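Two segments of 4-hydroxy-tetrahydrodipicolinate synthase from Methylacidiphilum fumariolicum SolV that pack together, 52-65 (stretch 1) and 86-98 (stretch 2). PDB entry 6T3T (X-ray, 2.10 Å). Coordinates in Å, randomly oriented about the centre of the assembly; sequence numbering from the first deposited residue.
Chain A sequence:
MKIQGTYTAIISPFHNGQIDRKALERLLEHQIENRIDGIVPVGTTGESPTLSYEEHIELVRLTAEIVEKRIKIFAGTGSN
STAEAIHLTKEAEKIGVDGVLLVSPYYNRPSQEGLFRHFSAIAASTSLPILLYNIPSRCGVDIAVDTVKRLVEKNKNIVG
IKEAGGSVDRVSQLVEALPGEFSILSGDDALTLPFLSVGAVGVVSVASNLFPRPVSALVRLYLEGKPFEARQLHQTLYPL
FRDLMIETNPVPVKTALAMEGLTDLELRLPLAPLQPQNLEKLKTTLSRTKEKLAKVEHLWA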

# COMPACT_ATOMS: atom_id res chain seq x y z
N SER A 52 -12.13 -31.53 2.94
CA SER A 52 -12.35 -32.03 4.29
C SER A 52 -11.03 -32.54 4.88
O SER A 52 -10.04 -32.74 4.16
CB SER A 52 -13.37 -33.15 4.30
OG SER A 52 -12.78 -34.32 3.73
N TYR A 53 -11.01 -32.78 6.19
CA TYR A 53 -9.78 -33.29 6.80
C TYR A 53 -9.34 -34.60 6.14
O TYR A 53 -8.16 -34.80 5.80
CB TYR A 53 -10.01 -33.49 8.31
CG TYR A 53 -8.84 -34.15 9.01
CD1 TYR A 53 -7.80 -33.40 9.51
CD2 TYR A 53 -8.78 -35.54 9.14
CE1 TYR A 53 -6.71 -34.00 10.11
CE2 TYR A 53 -7.71 -36.15 9.74
CZ TYR A 53 -6.67 -35.37 10.23
OH TYR A 53 -5.60 -35.97 10.84
N GLU A 54 -10.27 -35.52 5.99
CA GLU A 54 -10.02 -36.82 5.39
C GLU A 54 -9.73 -36.74 3.89
O GLU A 54 -8.93 -37.51 3.38
CB GLU A 54 -11.15 -37.68 5.90
CG GLU A 54 -10.76 -37.17 7.32
CD GLU A 54 -11.72 -37.01 8.46
OE1 GLU A 54 -12.64 -36.18 8.15
OE2 GLU A 54 -11.44 -37.47 9.62
N GLU A 55 -10.33 -35.78 3.18
CA GLU A 55 -9.85 -35.53 1.84
C GLU A 55 -8.41 -35.02 1.86
O GLU A 55 -7.59 -35.44 1.05
CB GLU A 55 -10.76 -34.53 1.12
CG GLU A 55 -11.95 -35.19 0.49
CD GLU A 55 -12.95 -34.19 -0.01
OE1 GLU A 55 -13.11 -33.14 0.63
OE2 GLU A 55 -13.57 -34.45 -1.05
N HIS A 56 -8.08 -34.12 2.81
CA HIS A 56 -6.70 -33.63 2.96
C HIS A 56 -5.72 -34.78 3.17
O HIS A 56 -4.66 -34.84 2.55
CB HIS A 56 -6.63 -32.66 4.15
CG HIS A 56 -5.39 -31.80 4.17
ND1 HIS A 56 -5.45 -30.42 4.16
CD2 HIS A 56 -4.08 -32.12 4.22
CE1 HIS A 56 -4.22 -29.93 4.20
NE2 HIS A 56 -3.37 -30.95 4.23
N ILE A 57 -6.07 -35.70 4.07
CA ILE A 57 -5.21 -36.84 4.35
C ILE A 57 -5.13 -37.74 3.13
O ILE A 57 -4.05 -38.22 2.77
CB ILE A 57 -5.73 -37.61 5.58
CG1 ILE A 57 -5.76 -36.69 6.80
CG2 ILE A 57 -4.87 -38.82 5.86
CD1 ILE A 57 -4.51 -35.89 6.97
N GLU A 58 -6.26 -37.96 2.44
CA GLU A 58 -6.29 -38.88 1.31
C GLU A 58 -5.48 -38.38 0.11
O GLU A 58 -4.84 -39.18 -0.58
CB GLU A 58 -7.73 -39.15 0.88
CG GLU A 58 -7.85 -40.27 -0.14
CD GLU A 58 -7.38 -41.63 0.41
OE1 GLU A 58 -7.37 -41.82 1.66
OE2 GLU A 58 -7.03 -42.51 -0.40
N LEU A 59 -5.51 -37.08 -0.17
CA LEU A 59 -4.72 -36.57 -1.29
C LEU A 59 -3.24 -36.76 -1.02
O LEU A 59 -2.48 -37.16 -1.92
CB LEU A 59 -5.03 -35.09 -1.53
CG LEU A 59 -6.14 -34.75 -2.54
CD1 LEU A 59 -6.75 -33.41 -2.22
CD2 LEU A 59 -5.62 -34.77 -4.00
N VAL A 60 -2.82 -36.55 0.23
CA VAL A 60 -1.41 -36.74 0.55
C VAL A 60 -1.04 -38.22 0.45
O VAL A 60 0.02 -38.57 -0.09
CB VAL A 60 -1.09 -36.18 1.94
CG1 VAL A 60 0.38 -36.50 2.33
CG2 VAL A 60 -1.34 -34.70 1.92
N ARG A 61 -1.92 -39.09 0.92
CA ARG A 61 -1.65 -40.52 0.85
C ARG A 61 -1.60 -41.00 -0.60
O ARG A 61 -0.71 -41.79 -0.96
CB ARG A 61 -2.70 -41.31 1.63
CG ARG A 61 -2.30 -42.75 1.92
CD ARG A 61 -3.07 -43.27 3.11
NE ARG A 61 -4.39 -42.65 3.12
CZ ARG A 61 -5.03 -42.27 4.22
NH1 ARG A 61 -4.45 -42.42 5.42
NH2 ARG A 61 -6.23 -41.71 4.11
N LEU A 62 -2.57 -40.58 -1.42
CA LEU A 62 -2.58 -40.98 -2.82
C LEU A 62 -1.33 -40.53 -3.54
O LEU A 62 -0.75 -41.28 -4.33
CB LEU A 62 -3.79 -40.38 -3.52
CG LEU A 62 -5.10 -41.09 -3.27
CD1 LEU A 62 -6.23 -40.14 -3.64
CD2 LEU A 62 -5.14 -42.39 -4.06
N THR A 63 -0.91 -39.28 -3.29
CA THR A 63 0.31 -38.77 -3.88
C THR A 63 1.51 -39.63 -3.48
O THR A 63 2.31 -40.01 -4.33
CB THR A 63 0.53 -37.30 -3.47
OG1 THR A 63 -0.61 -36.52 -3.87
CG2 THR A 63 1.80 -36.74 -4.11
N ALA A 64 1.62 -39.97 -2.19
CA ALA A 64 2.73 -40.83 -1.76
C ALA A 64 2.64 -42.19 -2.41
O ALA A 64 3.65 -42.71 -2.89
CB ALA A 64 2.77 -40.98 -0.24
N GLU A 65 1.44 -42.77 -2.45
CA GLU A 65 1.30 -44.09 -3.05
C GLU A 65 1.65 -44.08 -4.53
O GLU A 65 2.41 -44.95 -4.98
CB GLU A 65 -0.12 -44.61 -2.87
CG GLU A 65 -0.34 -45.15 -1.50
CD GLU A 65 -1.79 -45.22 -1.18
OE1 GLU A 65 -2.11 -45.44 0.00
OE2 GLU A 65 -2.61 -45.07 -2.12
N ILE A 86 0.17 -29.03 13.83
CA ILE A 86 0.90 -30.16 14.42
C ILE A 86 0.23 -31.47 14.04
O ILE A 86 0.88 -32.42 13.59
CB ILE A 86 0.99 -29.97 15.94
CG1 ILE A 86 2.03 -28.91 16.29
CG2 ILE A 86 1.26 -31.33 16.65
CD1 ILE A 86 2.00 -28.50 17.77
N HIS A 87 -1.09 -31.52 14.16
CA HIS A 87 -1.81 -32.76 13.86
C HIS A 87 -1.66 -33.13 12.40
O HIS A 87 -1.32 -34.27 12.08
CB HIS A 87 -3.29 -32.61 14.24
CG HIS A 87 -4.12 -33.82 13.94
ND1 HIS A 87 -4.01 -35.00 14.65
CD2 HIS A 87 -5.07 -34.05 13.00
CE1 HIS A 87 -4.85 -35.89 14.16
NE2 HIS A 87 -5.51 -35.34 13.16
N LEU A 88 -1.86 -32.16 11.50
CA LEU A 88 -1.67 -32.39 10.07
C LEU A 88 -0.24 -32.82 9.76
O LEU A 88 -0.03 -33.74 8.96
CB LEU A 88 -1.98 -31.10 9.27
CG LEU A 88 -3.47 -30.80 9.09
CD1 LEU A 88 -3.71 -29.40 8.47
CD2 LEU A 88 -4.14 -31.94 8.30
N THR A 89 0.74 -32.19 10.40
CA THR A 89 2.12 -32.58 10.11
C THR A 89 2.39 -34.00 10.58
O THR A 89 3.05 -34.78 9.88
CB THR A 89 3.09 -31.60 10.75
OG1 THR A 89 2.85 -30.30 10.22
CG2 THR A 89 4.54 -32.02 10.45
N LYS A 90 1.88 -34.38 11.75
CA LYS A 90 2.12 -35.73 12.21
C LYS A 90 1.45 -36.74 11.30
O LYS A 90 2.02 -37.80 11.01
CB LYS A 90 1.64 -35.88 13.64
CG LYS A 90 2.63 -35.26 14.63
CD LYS A 90 1.96 -34.93 15.96
CE LYS A 90 2.98 -34.58 17.01
NZ LYS A 90 2.82 -35.46 18.20
N GLU A 91 0.26 -36.42 10.79
CA GLU A 91 -0.38 -37.34 9.87
C GLU A 91 0.44 -37.51 8.60
O GLU A 91 0.57 -38.63 8.09
CB GLU A 91 -1.79 -36.86 9.55
CG GLU A 91 -2.70 -36.95 10.75
CD GLU A 91 -2.80 -38.38 11.29
OE1 GLU A 91 -2.95 -39.32 10.48
OE2 GLU A 91 -2.72 -38.55 12.54
N ALA A 92 1.03 -36.42 8.10
CA ALA A 92 1.87 -36.54 6.91
C ALA A 92 3.09 -37.39 7.18
O ALA A 92 3.55 -38.14 6.31
CB ALA A 92 2.30 -35.15 6.42
N GLU A 93 3.69 -37.23 8.36
CA GLU A 93 4.81 -38.06 8.73
C GLU A 93 4.41 -39.54 8.79
O GLU A 93 5.13 -40.40 8.27
CB GLU A 93 5.38 -37.58 10.06
CG GLU A 93 6.65 -38.30 10.46
CD GLU A 93 7.24 -37.77 11.75
OE1 GLU A 93 6.67 -36.83 12.33
OE2 GLU A 93 8.29 -38.28 12.19
N LYS A 94 3.23 -39.84 9.34
CA LYS A 94 2.81 -41.24 9.37
C LYS A 94 2.60 -41.79 7.97
O LYS A 94 2.89 -42.96 7.71
CB LYS A 94 1.52 -41.42 10.18
CG LYS A 94 1.74 -41.31 11.68
CD LYS A 94 0.40 -41.39 12.45
CE LYS A 94 0.55 -40.82 13.86
NZ LYS A 94 -0.68 -40.92 14.70
N ILE A 95 2.09 -40.97 7.04
CA ILE A 95 1.96 -41.41 5.65
C ILE A 95 3.35 -41.64 5.04
O ILE A 95 3.53 -42.54 4.20
CB ILE A 95 1.11 -40.40 4.84
CG1 ILE A 95 -0.39 -40.68 5.07
CG2 ILE A 95 1.47 -40.42 3.36
CD1 ILE A 95 -1.28 -39.49 4.81
N GLY A 96 4.34 -40.84 5.43
CA GLY A 96 5.71 -41.07 5.00
C GLY A 96 6.24 -40.14 3.93
O GLY A 96 6.96 -40.57 3.03
N VAL A 97 5.96 -38.85 4.05
CA VAL A 97 6.42 -37.89 3.05
C VAL A 97 7.87 -37.52 3.34
O VAL A 97 8.44 -37.92 4.35
CB VAL A 97 5.52 -36.64 3.04
CG1 VAL A 97 4.07 -37.02 2.79
CG2 VAL A 97 5.64 -35.88 4.38
N ASP A 98 8.48 -36.75 2.45
CA ASP A 98 9.84 -36.31 2.71
C ASP A 98 9.92 -35.06 3.57
O ASP A 98 10.98 -34.83 4.17
CB ASP A 98 10.55 -36.06 1.38
CG ASP A 98 10.49 -37.26 0.50
OD1 ASP A 98 11.07 -38.31 0.87
OD2 ASP A 98 9.78 -37.20 -0.54

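The apolar centre of this contact is Ile 95, which gives up more surface to the other stretch than any other residue here. It stands at the last turn of its helix and points toward the neighbouring helix, where its side chain sits as a knob in a hole formed by Ile 57, Val 60, Arg 61 and Ala 64. This i, i+3, i+4, i+7 set is the classic socket of helix packing. Ile 95 CD1 lies 3.8 Å from Ile 57 CG2 and 3.9 Å from Arg 61 CB, while Ile 95 CG2 lies 3.9 Å from Ala 64 CB and 4.2 Å from Val 60 CG1. A branched side chain suits the site because its separate methyls can reach different walls. Ala 64, with a single methyl, lines the socket without filling it, and the backbones come close: the CA atoms of Arg 61 and Ile 95 are 6.1 Å apart.

Beyond Ile 95 the helix ends. Gly 96 takes a positive phi, and at its backbone angles a CB would be jammed against the carbonyl O of Ile 95, so glycine fits the turn for local reasons rather than for the contact. The chain then brings Val 97 back to the interface, its CG1 lying 3.8 Å from Val 60 CG1.

Toward the N-terminal ends of the two stretches, whose helices run in roughly the same direction at 28°, Leu 88 is the second apolar anchor. Its CD2 approaches Ile 57 CD1 at 4.2 Å and Tyr 53 CE1 at 3.8 Å, and it also stands over one face of the His 56 ring, 4.2 Å from the ring centroid and 14° off the normal, a CH-pi contact. His 56 can thus offer a flat surface to a methyl while its NE2 is hydrogen-bonded elsewhere in the structure.

Glu 91 marks the transition to the polar edge. Its aliphatic part faces the contact, with CB 3.9 Å from Ile 57 CD1, while its carboxylate OE2 forms a long salt bridge, 3.8 Å, to Lys 94 NZ. Arg 61 behaves similarly: its CB helps wall the socket, and its NH2 donates to Glu 58 OE1 at 2.7 Å in a salt bridge within its own helix.

At the polar edge, the rings of Tyr 53 and His 87 meet rim to rim, neither over the face of the other, with planes at 25° and centroids 5.2 Å apart. Tyr 53 OH is only 2.4 Å from His 87 NE2. Tyrosine suits this border, its ring packing on Leu 88 while its hydroxyl extends to the polar margin.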